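Local coordinates for protein Ifi204 (Mus musculus domesticus, PDB 5YZW) that probably senses DNA in innate immunity, as an interferon-inducible PYHIN-family protein whose HINb domain, described here, belongs to the DNA-binding HIN-200 domains, at residues 60-68 with 82-92; 164-172 with 182-193. All coordinates share one frame; numbering follows the deposited sequence. Where two conformers were deposited one is given.

Contact 1: residues 60-68 with 82-92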
loop_
_atom_site.group_PDB
_atom_site.type_symbol
_atom_site.label_atom_id
_atom_site.label_comp_id
_atom_site.label_asym_id
_atom_site.label_seq_id
_atom_site.Cartn_x
_atom_site.Cartn_y
_atom_site.Cartn_z
ATOM N N ARG A 60 12.430 -10.015 4.038
ATOM C CA ARG A 60 12.921 -11.178 4.785
ATOM C C ARG A 60 13.595 -10.801 6.105
ATOM O O ARG A 60 13.902 -11.689 6.890
ATOM C CB ARG A 60 13.874 -12.075 3.974
ATOM C CG ARG A 60 13.315 -12.439 2.604
ATOM C CD ARG A 60 14.192 -13.422 1.850
ATOM N NE ARG A 60 13.967 -14.818 2.239
ATOM C CZ ARG A 60 12.786 -15.422 2.401
ATOM N NH1 ARG A 60 11.634 -14.798 2.182
ATOM N NH2 ARG A 60 12.764 -16.696 2.767
ATOM N N ASN A 61 13.820 -9.518 6.383
ATOM C CA ASN A 61 14.307 -9.111 7.697
ATOM C C ASN A 61 13.221 -9.345 8.742
ATOM O O ASN A 61 12.032 -9.170 8.476
ATOM C CB ASN A 61 14.710 -7.633 7.668
ATOM C CG ASN A 61 15.676 -7.243 8.775
ATOM O OD1 ASN A 61 16.242 -8.099 9.486
ATOM N ND2 ASN A 61 15.887 -5.933 8.916
ATOM N N ILE A 62 13.620 -9.766 9.937
ATOM C CA ILE A 62 12.679 -9.945 11.037
ATOM C C ILE A 62 12.895 -8.803 12.022
ATOM O O ILE A 62 14.039 -8.458 12.341
ATOM C CB ILE A 62 12.835 -11.329 11.688
ATOM C CG1 ILE A 62 12.563 -12.397 10.628
ATOM C CG2 ILE A 62 11.819 -11.520 12.777
ATOM C CD1 ILE A 62 13.034 -13.771 11.033
ATOM N N ILE A 63 11.799 -8.160 12.441
ATOM C CA ILE A 63 11.870 -6.889 13.160
ATOM C C ILE A 63 10.810 -6.880 14.257
ATOM O O ILE A 63 9.867 -7.676 14.248
ATOM C CB ILE A 63 11.690 -5.658 12.208
ATOM C CG1 ILE A 63 10.307 -5.659 11.567
ATOM C CG2 ILE A 63 12.778 -5.610 11.126
ATOM C CD1 ILE A 63 10.027 -4.450 10.611
ATOM N N ALA A 64 10.984 -5.973 15.223
ATOM C CA ALA A 64 10.060 -5.827 16.348
ATOM C C ALA A 64 9.526 -4.400 16.320
ATOM O O ALA A 64 10.310 -3.447 16.303
ATOM C CB ALA A 64 10.763 -6.152 17.690
ATOM N N ILE A 65 8.204 -4.242 16.271
ATOM C CA ILE A 65 7.586 -2.925 16.115
ATOM C C ILE A 65 6.883 -2.550 17.417
ATOM O O ILE A 65 5.987 -3.270 17.867
ATOM C CB ILE A 65 6.592 -2.893 14.941
ATOM C CG1 ILE A 65 7.269 -3.282 13.618
ATOM C CG2 ILE A 65 5.969 -1.504 14.833
ATOM C CD1 ILE A 65 6.283 -3.351 12.418
ATOM N N SER A 66 7.241 -1.401 17.988
ATOM C CA SER A 66 6.592 -0.906 19.199
ATOM C C SER A 66 6.034 0.497 18.989
ATOM O O SER A 66 6.316 1.155 17.991
ATOM C CB SER A 66 7.575 -0.906 20.385
ATOM O OG SER A 66 8.271 -2.132 20.456
ATOM N N ASP A 67 5.289 0.952 19.999
ATOM C CA ASP A 67 4.605 2.238 19.997
ATOM C C ASP A 67 4.081 2.600 18.616
ATOM O O ASP A 67 4.507 3.613 18.045
ATOM C CB ASP A 67 5.533 3.334 20.524
ATOM C CG ASP A 67 5.942 3.099 21.972
ATOM O OD1 ASP A 67 5.064 3.184 22.862
ATOM O OD2 ASP A 67 7.134 2.817 22.219
ATOM N N TYR A 68 3.186 1.788 18.074
ATOM C CA TYR A 68 2.650 1.981 16.740
ATOM C C TYR A 68 1.170 2.298 16.860
ATOM O O TYR A 68 0.552 2.087 17.906
ATOM C CB TYR A 68 2.883 0.742 15.869
ATOM C CG TYR A 68 2.282 -0.553 16.407
ATOM C CD1 TYR A 68 0.983 -0.929 16.074
ATOM C CD2 TYR A 68 3.017 -1.408 17.223
ATOM C CE1 TYR A 68 0.425 -2.107 16.544
ATOM C CE2 TYR A 68 2.457 -2.612 17.702
ATOM C CZ TYR A 68 1.173 -2.944 17.356
ATOM O OH TYR A 68 0.590 -4.103 17.806
ATOM N N CYS A 82 10.923 3.093 17.127
ATOM C CA CYS A 82 9.837 2.125 17.228
ATOM C C CYS A 82 10.254 0.719 16.811
ATOM O O CYS A 82 9.528 -0.235 17.102
ATOM C CB CYS A 82 8.640 2.548 16.345
ATOM S SG CYS A 82 7.884 4.166 16.714
ATOM N N VAL A 83 11.365 0.571 16.094
ATOM C CA VAL A 83 11.700 -0.679 15.414
ATOM C C VAL A 83 13.111 -1.108 15.806
ATOM O O VAL A 83 14.032 -0.286 15.821
ATOM C CB VAL A 83 11.593 -0.527 13.878
ATOM C CG1 VAL A 83 11.895 -1.851 13.193
ATOM C CG2 VAL A 83 10.193 0.002 13.459
ATOM N N SER A 84 13.279 -2.392 16.141
ATOM C CA SER A 84 14.597 -2.994 16.358
ATOM C C SER A 84 14.654 -4.293 15.560
ATOM O O SER A 84 13.610 -4.868 15.229
ATOM C CB SER A 84 14.871 -3.244 17.850
ATOM O OG SER A 84 13.987 -4.225 18.344
ATOM N N ASP A 85 15.881 -4.745 15.207
ATOM C CA ASP A 85 16.001 -5.875 14.281
ATOM C C ASP A 85 17.188 -6.820 14.538
ATOM O O ASP A 85 17.680 -7.448 13.592
ATOM C CB ASP A 85 16.098 -5.375 12.832
ATOM C CG ASP A 85 17.502 -4.886 12.450
ATOM O OD1 ASP A 85 18.178 -4.225 13.276
ATOM O OD2 ASP A 85 17.919 -5.158 11.301
ATOM N N VAL A 86 17.634 -6.995 15.776
ATOM C CA VAL A 86 18.825 -7.814 16.020
ATOM C C VAL A 86 18.399 -9.170 16.579
ATOM O O VAL A 86 18.096 -9.294 17.770
ATOM C CB VAL A 86 19.827 -7.109 16.935
ATOM C CG1 VAL A 86 21.050 -8.019 17.182
ATOM C CG2 VAL A 86 20.256 -5.788 16.315
ATOM N N ASN A 87 18.403 -10.193 15.712
ATOM C CA ASN A 87 18.155 -11.597 16.080
ATOM C C ASN A 87 16.894 -11.745 16.937
ATOM O O ASN A 87 16.882 -12.418 17.972
ATOM C CB ASN A 87 19.381 -12.202 16.790
ATOM C CG ASN A 87 19.494 -13.717 16.600
ATOM O OD1 ASN A 87 19.750 -14.198 15.499
ATOM N ND2 ASN A 87 19.313 -14.468 17.683
ATOM N N VAL A 88 15.815 -11.099 16.496
ATOM C CA VAL A 88 14.576 -11.117 17.269
ATOM C C VAL A 88 13.948 -12.509 17.244
ATOM O O VAL A 88 13.545 -13.044 18.282
ATOM C CB VAL A 88 13.609 -10.034 16.751
ATOM C CG1 VAL A 88 14.015 -8.663 17.276
ATOM C CG2 VAL A 88 13.606 -10.008 15.250
ATOM N N ASN A 89 13.863 -13.120 16.065
ATOM C CA ASN A 89 13.367 -14.486 15.944
ATOM C C ASN A 89 13.904 -15.126 14.669
ATOM O O ASN A 89 13.132 -15.390 13.738
ATOM C CB ASN A 89 11.835 -14.518 15.958
ATOM C CG ASN A 89 11.281 -15.850 16.438
ATOM O OD1 ASN A 89 11.966 -16.607 17.133
ATOM N ND2 ASN A 89 10.038 -16.149 16.064
ATOM N N PRO A 90 15.216 -15.429 14.605
ATOM C CA PRO A 90 15.799 -15.968 13.364
ATOM C C PRO A 90 15.041 -17.186 12.852
ATOM O O PRO A 90 15.124 -17.558 11.680
ATOM C CB PRO A 90 17.230 -16.333 13.781
ATOM C CG PRO A 90 17.163 -16.526 15.269
ATOM C CD PRO A 90 16.143 -15.529 15.747
ATOM N N THR A 91 14.298 -17.813 13.756
ATOM C CA THR A 91 13.393 -18.901 13.437
ATOM C C THR A 91 11.992 -18.307 13.363
ATOM O O THR A 91 11.192 -18.392 14.294
ATOM C CB THR A 91 13.480 -19.973 14.491
ATOM O OG1 THR A 91 14.825 -20.457 14.491
ATOM C CG2 THR A 91 12.543 -21.114 14.154
ATOM N N MET A 92 11.713 -17.652 12.252
ATOM C CA MET A 92 10.351 -17.310 11.901
ATOM C C MET A 92 10.027 -18.050 10.618
ATOM O O MET A 92 10.862 -18.130 9.711
ATOM C CB MET A 92 10.169 -15.801 11.719
ATOM C CG MET A 92 8.720 -15.354 11.753
ATOM S SD MET A 92 8.507 -13.657 12.341
ATOM C CE MET A 92 6.753 -13.690 12.641
HETATM O O HOH W 1 16.278 -9.842 13.532
#
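Ile-62 and Val-88 lie alongside one another with their side chains running antiparallel, and their CG2 methyls meet at 3.4 Å, tighter than ordinary van der Waals contact. The other branch of Ile-62 carries CD1 across to the far end of the loop, 3.6 Å from Met-92 CB and close to the carbonyl of Asn-89. Its chi1 of -60° sets this division: CG2, anti to the backbone N, is turned to Val-88 with Met-92 SD nearby, while CG1, anti to the carbonyl carbon, leads CD1 outward. A water bridges the two chains here: it donates to Ile-62 O at 2.9 Å, more weakly to Asp-85 O, and accepts from Val-88 N. At the side, the amide of Asn-61 stands almost perpendicular to the carboxylate of Asp-85; ND2 gives a nearly straight bond of 3.2 Å to OD2, on its anti side, and also bonds to Lys-56 O. Beyond this, the backbones pair as a short antiparallel bridge. Ala-64 N reaches Ser-84 O at 2.8 Å, Ser-84 N returns to Ala-64 O, and Ser-66 N bonds to Cys-82 O at 2.7 Å. Ala-64 and Ser-84 share one face of the sheet; Ile-65 and Val-83, a non-hydrogen-bonded pair, share the other. Ile-63 CB also rests 3.9 Å from Val-83 CG1. Strand 83-84 thus adds to strand 62-71 in the first OB-type barrel of the HIN domain, with strand 11-25 also hydrogen-bonded to 62-71 and Ile-77 of strand 74-77 packed against Ile-65, Cys-82 and Val-83.

Contact 2: residues 164-172 with 182-193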
loop_
_atom_site.group_PDB
_atom_site.type_symbol
_atom_site.label_atom_id
_atom_site.label_comp_id
_atom_site.label_asym_id
_atom_site.label_seq_id
_atom_site.Cartn_x
_atom_site.Cartn_y
_atom_site.Cartn_z
ATOM N N SER A 164 0.754 -1.076 -19.992
ATOM C CA SER A 164 1.584 -1.195 -18.806
ATOM C C SER A 164 0.797 -1.855 -17.675
ATOM O O SER A 164 -0.441 -1.828 -17.642
ATOM C CB SER A 164 2.096 0.178 -18.369
ATOM O OG SER A 164 2.906 0.757 -19.375
ATOM N N LYS A 165 1.531 -2.472 -16.753
ATOM C CA LYS A 165 0.944 -3.039 -15.545
ATOM C C LYS A 165 1.242 -2.126 -14.362
ATOM O O LYS A 165 2.385 -1.695 -14.169
ATOM C CB LYS A 165 1.460 -4.452 -15.270
ATOM C CG LYS A 165 0.378 -5.373 -14.710
ATOM C CD LYS A 165 0.964 -6.652 -14.143
ATOM C CE LYS A 165 -0.114 -7.536 -13.532
ATOM N NZ LYS A 165 0.491 -8.670 -12.777
ATOM N N LEU A 166 0.211 -1.843 -13.574
ATOM C CA LEU A 166 0.240 -0.808 -12.553
ATOM C C LEU A 166 0.140 -1.426 -11.167
ATOM O O LEU A 166 -0.804 -2.171 -10.881
ATOM C CB LEU A 166 -0.914 0.164 -12.763
ATOM C CG LEU A 166 -0.526 1.544 -13.255
ATOM C CD1 LEU A 166 -1.751 2.426 -13.191
ATOM C CD2 LEU A 166 0.599 2.083 -12.407
ATOM N N ARG A 167 1.099 -1.105 -10.307
ATOM C CA ARG A 167 1.054 -1.498 -8.905
ATOM C C ARG A 167 0.512 -0.315 -8.115
ATOM O O ARG A 167 1.140 0.749 -8.077
ATOM C CB ARG A 167 2.429 -1.913 -8.397
ATOM C CG ARG A 167 2.511 -2.047 -6.867
ATOM C CD ARG A 167 3.882 -2.556 -6.460
ATOM N NE ARG A 167 4.101 -3.912 -6.958
ATOM C CZ ARG A 167 5.262 -4.362 -7.429
ATOM N NH1 ARG A 167 6.324 -3.562 -7.471
ATOM N NH2 ARG A 167 5.366 -5.617 -7.857
ATOM N N LEU A 168 -0.665 -0.494 -7.518
ATOM C CA LEU A 168 -1.338 0.544 -6.750
ATOM C C LEU A 168 -1.245 0.219 -5.273
ATOM O O LEU A 168 -1.544 -0.910 -4.863
ATOM C CB LEU A 168 -2.814 0.675 -7.139
ATOM C CG LEU A 168 -3.191 0.724 -8.619
ATOM C CD1 LEU A 168 -4.681 0.444 -8.774
ATOM C CD2 LEU A 168 -2.841 2.076 -9.161
ATOM N N VAL A 169 -0.867 1.208 -4.471
ATOM C CA VAL A 169 -0.810 1.028 -3.021
ATOM C C VAL A 169 -1.614 2.134 -2.358
ATOM O O VAL A 169 -1.364 3.323 -2.603
ATOM C CB VAL A 169 0.630 1.023 -2.494
ATOM C CG1 VAL A 169 0.609 0.836 -0.988
ATOM C CG2 VAL A 169 1.444 -0.051 -3.205
ATOM N N CYS A 170 -2.590 1.744 -1.542
ATOM C CA CYS A 170 -3.382 2.669 -0.736
ATOM C C CYS A 170 -4.127 3.678 -1.613
ATOM O O CYS A 170 -3.965 4.887 -1.469
ATOM C CB CYS A 170 -2.499 3.390 0.282
ATOM S SG CYS A 170 -3.430 4.335 1.532
ATOM N N PHE A 171 -4.948 3.150 -2.525
ATOM C CA PHE A 171 -5.941 3.926 -3.262
ATOM C C PHE A 171 -7.318 3.769 -2.623
ATOM O O PHE A 171 -7.630 2.729 -2.042
ATOM C CB PHE A 171 -5.996 3.480 -4.722
ATOM C CG PHE A 171 -4.951 4.093 -5.574
ATOM C CD1 PHE A 171 -3.612 3.912 -5.300
ATOM C CD2 PHE A 171 -5.312 4.860 -6.691
ATOM C CE1 PHE A 171 -2.632 4.483 -6.095
ATOM C CE2 PHE A 171 -4.341 5.440 -7.473
ATOM C CZ PHE A 171 -2.999 5.256 -7.177
ATOM N N GLU A 172 -8.165 4.798 -2.747
ATOM C CA GLU A 172 -9.480 4.745 -2.107
ATOM C C GLU A 172 -10.538 4.252 -3.077
ATOM O O GLU A 172 -10.667 4.772 -4.188
ATOM C CB GLU A 172 -9.909 6.096 -1.529
ATOM C CG GLU A 172 -11.278 6.037 -0.820
ATOM C CD GLU A 172 -11.666 7.330 -0.093
ATOM O OE1 GLU A 172 -10.863 8.283 -0.075
ATOM O OE2 GLU A 172 -12.797 7.402 0.443
ATOM N N LEU A 182 -10.801 3.758 -8.275
ATOM C CA LEU A 182 -9.756 3.773 -7.263
ATOM C C LEU A 182 -9.099 5.143 -7.378
ATOM O O LEU A 182 -8.437 5.441 -8.381
ATOM C CB LEU A 182 -8.761 2.641 -7.480
ATOM C CG LEU A 182 -9.297 1.229 -7.253
ATOM C CD1 LEU A 182 -8.272 0.219 -7.744
ATOM C CD2 LEU A 182 -9.575 1.027 -5.769
ATOM N N ARG A 183 -9.320 5.982 -6.372
ATOM C CA ARG A 183 -8.848 7.357 -6.358
ATOM C C ARG A 183 -7.532 7.478 -5.603
ATOM O O ARG A 183 -7.409 7.025 -4.457
ATOM C CB ARG A 183 -9.900 8.263 -5.715
ATOM C CG ARG A 183 -10.908 8.815 -6.687
ATOM C CD ARG A 183 -12.126 9.319 -5.966
ATOM N NE ARG A 183 -13.305 9.216 -6.826
ATOM C CZ ARG A 183 -13.610 10.091 -7.783
ATOM N NH1 ARG A 183 -12.820 11.133 -8.009
ATOM N NH2 ARG A 183 -14.703 9.918 -8.518
ATOM N N SER A 184 -6.556 8.102 -6.245
ATOM C CA SER A 184 -5.352 8.513 -5.542
ATOM C C SER A 184 -5.719 9.419 -4.376
ATOM O O SER A 184 -6.618 10.259 -4.483
ATOM C CB SER A 184 -4.418 9.238 -6.506
ATOM O OG SER A 184 -4.938 10.523 -6.822
ATOM N N VAL A 185 -5.031 9.231 -3.250
ATOM C CA VAL A 185 -5.208 10.034 -2.043
ATOM C C VAL A 185 -3.830 10.367 -1.478
ATOM O O VAL A 185 -2.795 9.980 -2.036
ATOM C CB VAL A 185 -6.067 9.326 -0.970
ATOM C CG1 VAL A 185 -7.537 9.204 -1.412
ATOM C CG2 VAL A 185 -5.472 7.980 -0.620
ATOM N N ARG A 186 -3.829 11.057 -0.331
ATOM C CA ARG A 186 -2.605 11.652 0.204
ATOM C C ARG A 186 -1.469 10.633 0.385
ATOM O O ARG A 186 -0.298 10.957 0.136
ATOM C CB ARG A 186 -2.911 12.341 1.533
ATOM C CG ARG A 186 -1.723 13.103 2.124
ATOM C CD ARG A 186 -2.170 13.914 3.319
ATOM N NE ARG A 186 -1.064 14.380 4.156
ATOM C CZ ARG A 186 -0.283 15.420 3.867
ATOM N NH1 ARG A 186 -0.469 16.104 2.746
ATOM N NH2 ARG A 186 0.687 15.775 4.701
ATOM N N HIS A 187 -1.775 9.415 0.839
ATOM C CA HIS A 187 -0.724 8.424 1.095
ATOM C C HIS A 187 -0.567 7.425 -0.041
ATOM O O HIS A 187 0.112 6.406 0.134
ATOM C CB HIS A 187 -0.975 7.666 2.403
ATOM C CG HIS A 187 -0.962 8.539 3.619
ATOM N ND1 HIS A 187 -1.627 8.212 4.781
ATOM C CD2 HIS A 187 -0.371 9.736 3.847
ATOM C CE1 HIS A 187 -1.456 9.175 5.667
ATOM N NE2 HIS A 187 -0.702 10.113 5.123
ATOM N N SER A 188 -1.177 7.686 -1.196
ATOM C CA SER A 188 -1.110 6.731 -2.290
ATOM C C SER A 188 0.289 6.635 -2.863
ATOM O O SER A 188 1.105 7.565 -2.802
ATOM C CB SER A 188 -2.076 7.088 -3.445
ATOM O OG SER A 188 -3.421 7.143 -3.010
ATOM N N TYR A 189 0.533 5.491 -3.483
ATOM C CA TYR A 189 1.777 5.250 -4.190
ATOM C C TYR A 189 1.451 4.362 -5.378
ATOM O O TYR A 189 0.564 3.507 -5.309
ATOM C CB TYR A 189 2.842 4.580 -3.279
ATOM C CG TYR A 189 4.074 4.143 -4.051
ATOM C CD1 TYR A 189 5.108 5.040 -4.317
ATOM C CD2 TYR A 189 4.192 2.849 -4.536
ATOM C CE1 TYR A 189 6.237 4.646 -5.055
ATOM C CE2 TYR A 189 5.308 2.445 -5.264
ATOM C CZ TYR A 189 6.325 3.341 -5.528
ATOM O OH TYR A 189 7.428 2.921 -6.252
ATOM N N MET A 190 2.174 4.561 -6.469
ATOM C CA MET A 190 1.994 3.687 -7.611
ATOM C C MET A 190 3.285 3.652 -8.407
ATOM O O MET A 190 4.080 4.595 -8.368
ATOM C CB MET A 190 0.831 4.155 -8.503
ATOM C CG MET A 190 0.971 5.585 -9.010
ATOM S SD MET A 190 -0.450 6.142 -10.007
ATOM C CE MET A 190 -1.048 4.589 -10.589
ATOM N N GLN A 191 3.490 2.546 -9.118
ATOM C CA GLN A 191 4.580 2.442 -10.074
ATOM C C GLN A 191 4.189 1.422 -11.133
ATOM O O GLN A 191 3.377 0.528 -10.881
ATOM C CB GLN A 191 5.892 2.049 -9.397
ATOM C CG GLN A 191 6.134 0.562 -9.371
ATOM C CD GLN A 191 7.162 0.154 -8.332
ATOM O OE1 GLN A 191 6.963 -0.818 -7.603
ATOM N NE2 GLN A 191 8.281 0.876 -8.281
ATOM N N VAL A 192 4.761 1.575 -12.334
ATOM C CA VAL A 192 4.560 0.600 -13.397
ATOM C C VAL A 192 5.594 -0.509 -13.239
ATOM O O VAL A 192 6.700 -0.290 -12.735
ATOM C CB VAL A 192 4.643 1.259 -14.793
ATOM C CG1 VAL A 192 3.883 2.584 -14.818
ATOM C CG2 VAL A 192 6.081 1.472 -15.197
ATOM N N ILE A 193 5.237 -1.714 -13.676
ATOM C CA ILE A 193 6.159 -2.847 -13.620
ATOM C C ILE A 193 6.715 -3.186 -15.006
ATOM O O ILE A 193 7.808 -3.747 -15.131
ATOM C CB ILE A 193 5.479 -4.076 -12.998
ATOM C CG1 ILE A 193 4.608 -3.659 -11.813
ATOM C CG2 ILE A 193 6.523 -5.097 -12.563
ATOM C CD1 ILE A 193 3.577 -4.692 -11.408
#
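Leu-166, Leu-168 and Met-190 form the tight side of an antiparallel pairing in the second OB-like barrel, where strand 165-169 runs beside strand 189-192 at 164°. Met-190 bends at chi3 (-25°) and brings its CE methyl against both leucines, 3.4 Å from Leu-168 CD2 and 3.5 Å from Leu-166 CD1. Its SD meets the edge of the Phe-171 ring, a Met-aromatic contact with CZ 3.9 Å away. Leu-168 CD2 lies over one face of that ring near its rim; Ser-188 OG lies over the opposite face. Val-149 of strand 145-151 packs on both Leu-168 and Phe-171. A G1 bulge at Cys-170 and Phe-171, facing Val-120, turns the chain so that Glu-172 can pair with Arg-183 through two backbone bonds. On the other face the Arg-167 and Gln-191 end is polar and partly exposed, whereas Val-169 and Tyr-189 further along are buried. Arg-167 and Gln-191 lie alongside each other, and Arg-167 NH1 donates to Gln-191 OE1 at 2.8 Å, with the guanidinium and amide planes 71° apart. NH2 forms a salt bridge with Glu-123, while the poorly ordered Ile-193 puts CD1 over a guanidinium face. At the opposite end, the type I turn from Val-185 to Ser-188 is fastened by Ser-188 OG, which accepts a 2.6 Å bond from Val-185 N and lies 2.8 Å from Cys-170 O.

Contacts 1 and 2 follow one another along the chain, one in each barrel of the HIN domain; their centres are 28 Å apart and they do not touch. Both pair strands antiparallel, but contact 1 lies peripherally, its centre about 20 Å from that of the chain, where a short strand gives way to a loop secured by water and a few apolar contacts. Contact 2, its centre about 8 Å from that of the chain, joins longer strands, buries more surface and packs methionine, leucine and phenylalanine into a barrel interior. Arg-186 of its turn and Tyr-189 of strand 189-192 also reach the first barrel: Arg-186 forms a salt bridge with Asp-25, and Tyr-189 bonds to Glu-20.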